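PDB 2BPS: ESX secretion system protein YukD from Bacillus subtilis, which is required for secretion of YukE and is probably a component or regulator of the ESX/ESAT-6-like secretion system. Local coordinates for residues 17-22 with 33-38; 27-32 with 70-75. All blocks are in the same frame, centred on the assembly; numbering follows the deposited sequence.

Contact 1: 17-22 with 33-38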
loop_
_atom_site.group_PDB
_atom_site.type_symbol
_atom_site.label_atom_id
_atom_site.label_comp_id
_atom_site.label_asym_id
_atom_site.label_seq_id
_atom_site.Cartn_x
_atom_site.Cartn_y
_atom_site.Cartn_z
ATOM N N SER A 17 -6.700 -7.611 -8.226
ATOM C CA SER A 17 -6.961 -6.324 -8.865
ATOM C C SER A 17 -5.831 -5.306 -8.654
ATOM O O SER A 17 -4.865 -5.560 -7.925
ATOM C CB SER A 17 -8.306 -5.757 -8.394
ATOM O OG SER A 17 -8.441 -5.842 -6.990
ATOM N N VAL A 18 -5.947 -4.157 -9.304
ATOM C CA VAL A 18 -4.932 -3.122 -9.200
ATOM C C VAL A 18 -5.552 -1.744 -9.341
ATOM O O VAL A 18 -6.178 -1.456 -10.356
ATOM C CB VAL A 18 -3.898 -3.267 -10.312
ATOM C CG1 VAL A 18 -2.951 -2.092 -10.295
ATOM C CG2 VAL A 18 -3.160 -4.562 -10.153
ATOM N N PHE A 19 -5.380 -0.887 -8.341
ATOM C CA PHE A 19 -5.942 0.449 -8.440
ATOM C C PHE A 19 -4.928 1.512 -8.053
ATOM O O PHE A 19 -3.919 1.207 -7.433
ATOM C CB PHE A 19 -7.179 0.573 -7.561
ATOM C CG PHE A 19 -6.898 0.432 -6.106
ATOM C CD1 PHE A 19 -6.621 -0.809 -5.557
ATOM C CD2 PHE A 19 -6.913 1.546 -5.275
ATOM C CE1 PHE A 19 -6.366 -0.943 -4.189
ATOM C CE2 PHE A 19 -6.657 1.420 -3.910
ATOM C CZ PHE A 19 -6.384 0.174 -3.366
ATOM N N ASP A 20 -5.193 2.756 -8.441
ATOM C CA ASP A 20 -4.304 3.860 -8.107
ATOM C C ASP A 20 -4.872 4.621 -6.911
ATOM O O ASP A 20 -6.092 4.712 -6.738
ATOM C CB ASP A 20 -4.117 4.791 -9.311
ATOM C CG ASP A 20 -3.234 4.174 -10.384
ATOM O OD1 ASP A 20 -2.529 3.190 -10.066
ATOM O OD2 ASP A 20 -3.228 4.666 -11.535
ATOM N N LEU A 21 -3.985 5.171 -6.091
ATOM C CA LEU A 21 -4.401 5.880 -4.886
ATOM C C LEU A 21 -3.565 7.128 -4.618
ATOM O O LEU A 21 -2.362 7.135 -4.854
ATOM C CB LEU A 21 -4.283 4.911 -3.697
ATOM C CG LEU A 21 -4.812 5.128 -2.275
ATOM C CD1 LEU A 21 -3.644 5.155 -1.297
ATOM C CD2 LEU A 21 -5.649 6.378 -2.213
ATOM N N ARG A 22 -4.216 8.188 -4.151
ATOM C CA ARG A 22 -3.521 9.418 -3.787
ATOM C C ARG A 22 -3.837 9.715 -2.327
ATOM O O ARG A 22 -4.998 9.935 -1.966
ATOM C CB ARG A 22 -3.970 10.612 -4.626
ATOM C CG ARG A 22 -3.436 11.932 -4.054
ATOM C CD ARG A 22 -3.855 13.134 -4.867
ATOM N NE ARG A 22 -3.236 13.124 -6.186
ATOM C CZ ARG A 22 -3.481 14.025 -7.129
ATOM N NH1 ARG A 22 -2.872 13.941 -8.299
ATOM N NH2 ARG A 22 -4.339 15.009 -6.904
ATOM N N ILE A 33 -3.791 -0.527 3.107
ATOM C CA ILE A 33 -4.539 -1.766 3.229
ATOM C C ILE A 33 -6.009 -1.561 3.612
ATOM O O ILE A 33 -6.907 -2.225 3.066
ATOM C CB ILE A 33 -3.859 -2.708 4.220
ATOM C CG1 ILE A 33 -2.412 -2.936 3.788
ATOM C CG2 ILE A 33 -4.557 -4.053 4.224
ATOM C CD1 ILE A 33 -1.644 -3.826 4.712
ATOM N N ASP A 34 -6.266 -0.645 4.542
ATOM C CA ASP A 34 -7.640 -0.363 4.948
ATOM C C ASP A 34 -8.409 0.091 3.719
ATOM O O ASP A 34 -9.477 -0.430 3.401
ATOM C CB ASP A 34 -7.663 0.742 5.998
ATOM C CG ASP A 34 -6.884 0.369 7.247
ATOM O OD1 ASP A 34 -6.723 1.255 8.118
ATOM O OD2 ASP A 34 -6.438 -0.804 7.357
ATOM N N ILE A 35 -7.840 1.073 3.034
ATOM C CA ILE A 35 -8.429 1.622 1.832
ATOM C C ILE A 35 -8.648 0.537 0.786
ATOM O O ILE A 35 -9.715 0.458 0.174
ATOM C CB ILE A 35 -7.522 2.715 1.247
ATOM C CG1 ILE A 35 -7.357 3.835 2.280
ATOM C CG2 ILE A 35 -8.099 3.240 -0.058
ATOM C CD1 ILE A 35 -6.559 5.007 1.784
ATOM N N ALA A 36 -7.639 -0.301 0.586
ATOM C CA ALA A 36 -7.737 -1.370 -0.393
ATOM C C ALA A 36 -8.983 -2.207 -0.163
ATOM O O ALA A 36 -9.745 -2.455 -1.092
ATOM C CB ALA A 36 -6.512 -2.240 -0.325
ATOM N N TRP A 37 -9.197 -2.635 1.078
ATOM C CA TRP A 37 -10.359 -3.459 1.404
ATOM C C TRP A 37 -11.695 -2.744 1.254
ATOM O O TRP A 37 -12.672 -3.361 0.844
ATOM C CB TRP A 37 -10.200 -4.075 2.804
ATOM C CG TRP A 37 -9.736 -5.531 2.741
ATOM C CD1 TRP A 37 -10.490 -6.649 2.998
ATOM C CD2 TRP A 37 -8.465 -6.017 2.273
ATOM N NE1 TRP A 37 -9.776 -7.791 2.707
ATOM C CE2 TRP A 37 -8.532 -7.434 2.264
ATOM C CE3 TRP A 37 -7.281 -5.395 1.855
ATOM C CZ2 TRP A 37 -7.460 -8.238 1.853
ATOM C CZ3 TRP A 37 -6.210 -6.200 1.443
ATOM C CH2 TRP A 37 -6.313 -7.606 1.448
ATOM N N GLN A 38 -11.734 -1.448 1.564
ATOM C CA GLN A 38 -12.958 -0.655 1.424
ATOM C C GLN A 38 -13.286 -0.550 -0.070
ATOM O O GLN A 38 -14.365 -0.916 -0.510
ATOM C CB GLN A 38 -12.772 0.762 2.008
ATOM C CG GLN A 38 -12.657 0.858 3.549
ATOM C CD GLN A 38 -12.445 2.305 4.093
ATOM O OE1 GLN A 38 -13.147 3.246 3.705
ATOM N NE2 GLN A 38 -11.486 2.466 5.009
#

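Contact 2: 27-32 with 70-75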
loop_
_atom_site.group_PDB
_atom_site.type_symbol
_atom_site.label_atom_id
_atom_site.label_comp_id
_atom_site.label_asym_id
_atom_site.label_seq_id
_atom_site.Cartn_x
_atom_site.Cartn_y
_atom_site.Cartn_z
ATOM N N HIS A 27 0.812 8.926 6.393
ATOM C CA HIS A 27 0.024 7.775 6.763
ATOM C C HIS A 27 0.894 6.537 6.890
ATOM O O HIS A 27 1.952 6.437 6.254
ATOM C CB HIS A 27 -1.038 7.500 5.712
ATOM C CG HIS A 27 -2.299 8.268 5.909
ATOM N ND1 HIS A 27 -2.779 9.156 4.972
ATOM C CD2 HIS A 27 -3.202 8.255 6.917
ATOM C CE1 HIS A 27 -3.928 9.656 5.392
ATOM N NE2 HIS A 27 -4.205 9.123 6.569
ATOM N N PRO A 28 0.461 5.576 7.731
ATOM C CA PRO A 28 1.184 4.317 7.950
ATOM C C PRO A 28 0.991 3.440 6.718
ATOM O O PRO A 28 -0.115 3.359 6.174
ATOM C CB PRO A 28 0.480 3.710 9.162
ATOM C CG PRO A 28 -0.095 4.898 9.867
ATOM C CD PRO A 28 -0.614 5.730 8.729
ATOM N N VAL A 29 2.054 2.784 6.277
ATOM C CA VAL A 29 1.960 1.908 5.118
ATOM C C VAL A 29 0.654 1.116 5.192
ATOM O O VAL A 29 0.039 0.781 4.180
ATOM C CB VAL A 29 3.162 0.951 5.083
ATOM C CG1 VAL A 29 2.949 -0.136 4.048
ATOM C CG2 VAL A 29 4.419 1.738 4.759
ATOM N N LYS A 30 0.228 0.855 6.417
ATOM C CA LYS A 30 -0.987 0.114 6.694
ATOM C C LYS A 30 -2.254 0.735 6.098
ATOM O O LYS A 30 -3.142 0.010 5.637
ATOM C CB LYS A 30 -1.124 -0.025 8.208
ATOM C CG LYS A 30 -2.420 -0.628 8.693
ATOM C CD LYS A 30 -2.358 -0.894 10.194
ATOM C CE LYS A 30 -1.958 0.355 10.966
ATOM N NZ LYS A 30 -1.864 0.071 12.417
ATOM N N LYS A 31 -2.343 2.065 6.099
ATOM C CA LYS A 31 -3.530 2.745 5.569
ATOM C C LYS A 31 -3.900 2.260 4.180
ATOM O O LYS A 31 -5.077 2.134 3.854
ATOM C CB LYS A 31 -3.325 4.258 5.504
ATOM C CG LYS A 31 -4.273 5.073 6.380
ATOM C CD LYS A 31 -5.732 4.676 6.210
ATOM C CE LYS A 31 -6.619 5.444 7.192
ATOM N NZ LYS A 31 -8.004 4.881 7.258
ATOM N N VAL A 32 -2.888 2.023 3.356
ATOM C CA VAL A 32 -3.110 1.535 2.007
ATOM C C VAL A 32 -3.965 0.267 2.055
ATOM O O VAL A 32 -4.776 0.020 1.160
ATOM C CB VAL A 32 -1.765 1.209 1.299
ATOM C CG1 VAL A 32 -1.998 0.255 0.141
ATOM C CG2 VAL A 32 -1.129 2.482 0.780
ATOM N N CYS A 70 9.528 5.715 4.438
ATOM C CA CYS A 70 9.895 4.591 3.595
ATOM C C CYS A 70 10.297 5.070 2.221
ATOM O O CYS A 70 10.514 4.266 1.317
ATOM C CB CYS A 70 8.729 3.625 3.487
ATOM S SG CYS A 70 8.258 2.974 5.077
ATOM N N GLY A 71 10.396 6.386 2.070
ATOM C CA GLY A 71 10.781 6.956 0.792
ATOM C C GLY A 71 9.796 6.624 -0.310
ATOM O O GLY A 71 10.092 6.791 -1.485
ATOM N N ILE A 72 8.619 6.147 0.071
ATOM C CA ILE A 72 7.588 5.801 -0.890
ATOM C C ILE A 72 7.019 7.075 -1.521
ATOM O O ILE A 72 6.517 7.950 -0.822
ATOM C CB ILE A 72 6.495 4.974 -0.183
ATOM C CG1 ILE A 72 7.070 3.590 0.130
ATOM C CG2 ILE A 72 5.234 4.895 -1.031
ATOM C CD1 ILE A 72 6.188 2.714 0.962
ATOM N N THR A 73 7.117 7.180 -2.845
ATOM C CA THR A 73 6.642 8.364 -3.573
ATOM C C THR A 73 5.853 8.013 -4.812
ATOM O O THR A 73 5.686 6.840 -5.142
ATOM C CB THR A 73 7.801 9.222 -4.065
ATOM O OG1 THR A 73 9.020 8.690 -3.539
ATOM C CG2 THR A 73 7.617 10.677 -3.637
ATOM N N ASN A 74 5.406 9.046 -5.517
ATOM C CA ASN A 74 4.632 8.853 -6.728
ATOM C C ASN A 74 5.345 7.858 -7.622
ATOM O O ASN A 74 6.567 7.844 -7.669
ATOM C CB ASN A 74 4.464 10.179 -7.462
ATOM C CG ASN A 74 4.480 11.368 -6.521
ATOM O OD1 ASN A 74 5.537 11.766 -6.037
ATOM N ND2 ASN A 74 3.309 11.932 -6.244
ATOM N N GLY A 75 4.578 7.020 -8.316
ATOM C CA GLY A 75 5.171 6.039 -9.202
ATOM C C GLY A 75 5.348 4.689 -8.542
ATOM O O GLY A 75 5.299 3.660 -9.219
#

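Contact 1: 17-22 with 33-38
Phe19 and Leu21, two residues apart on the outer strand 18-24 of the sheet, meet Ile35 and Ala36 of helix 31-39 in a purely apolar contact between the edge of the sheet and the helix that crosses it. This is the helix-on-sheet packing of the ubiquitin-like beta-grasp fold. The strand and helix segments run at 126° to each other with their axes 10.6 Å apart, a gap bridged by side chains and by no hydrogen bond.

The phenyl ring of Phe19 makes the closest approach between the two segments. With CG set between the backbone N and the carbonyl carbon (chi1 65°), the ring reaches out to the helix and meets it at an oblique angle. Its CZ lies 3.6 Å from Ala36 CA and 3.9 Å from Ala36 CB, so the far end of the ring abuts helix backbone as well as the small methyl. The ring's CE2 comes to 4.5 Å from Ile35 CG2, again obliquely. Next along the strand, Leu21 offers one methyl, CD1, to Ile35 CD1 at 4.2 Å. Ile35 is thus met by both strand residues, CG2 near the ring and CD1 near the leucine.

Ile9 of strand 4-10 and Gln40 beyond the helix also touch Phe19, and Ile80 of strand 77-80 lies against Ala36. A serine in place of Phe19 would probably open a gap beside Ala36 and leave Ile35 CG2 without its aromatic neighbour. Phe19 is paired through the backbone with Ile9, and Leu21 with Ile7, within the sheet. Across to the helix segment the hold probably rests on apolar packing, which depends on the fit of the side chains more than on bond direction.

Contact 2: 27-32 with 70-75
Val29 packs against Cys70 and Ile72 through one methyl, and these van der Waals touches are the whole of the direct contact between the two segments. Its CG2 lies 4.0 Å from the sulfur of Cys70 and 4.3 Å from Ile72 CD1, the end of the isoleucine chain. The valine holds CG2 anti to its carbonyl carbon, with CG1 opposite the backbone N (chi1 169°), which leaves CG2 as the branch that faces both partners. Ile72 is extended, with CD1 anti to CA (chi2 173°), which carries that methyl to Val29 CG2.

In the beta-grasp fold of this ubiquitin-like protein, the contact joins 27-32, at the N-terminal end of the helix region, to the loop that precedes the last strand, 77-80. Other apolar side chains adjoin it: Leu67 touches both Val29 and Ile72, Ile52 of strand 51-54 lies on Val29, and Leu78 and Ile5 lie on Ile72.

Hydrogen bonds act around this packing rather than across it. Val29 is paired through its backbone with Cys65, and His27 likewise with Leu67, tying the segment 27-32 to the chain ahead of Cys70. Within the loop, Thr73 OG1 donates to Gly71 O at 3.0 Å, approaching from above the carbonyl plane, 44° out of it. The bond spans Ile72, whose side chain points in toward Val29.

How the contacts relate
From the N terminus, strand 18-24 comes first, and contact 1 closes the short loop from it to helix 31-39, with ten residues between its segments. Before that loop is complete the chain passes through 27-32, the first half of contact 2, whose partner 70-75 arrives only after strands 51-54 and 59-62. The two contacts therefore cross rather than nest. Both use helix 31-39: contact 1 sets its body against the edge strand, and contact 2 ties 27-32, at the N-terminal end of that helix, to the loop before strand 77-80. Their centres lie about 12 Å apart, and they touch where Leu21 CD1 packs 4.2 Å from Val32 CG2.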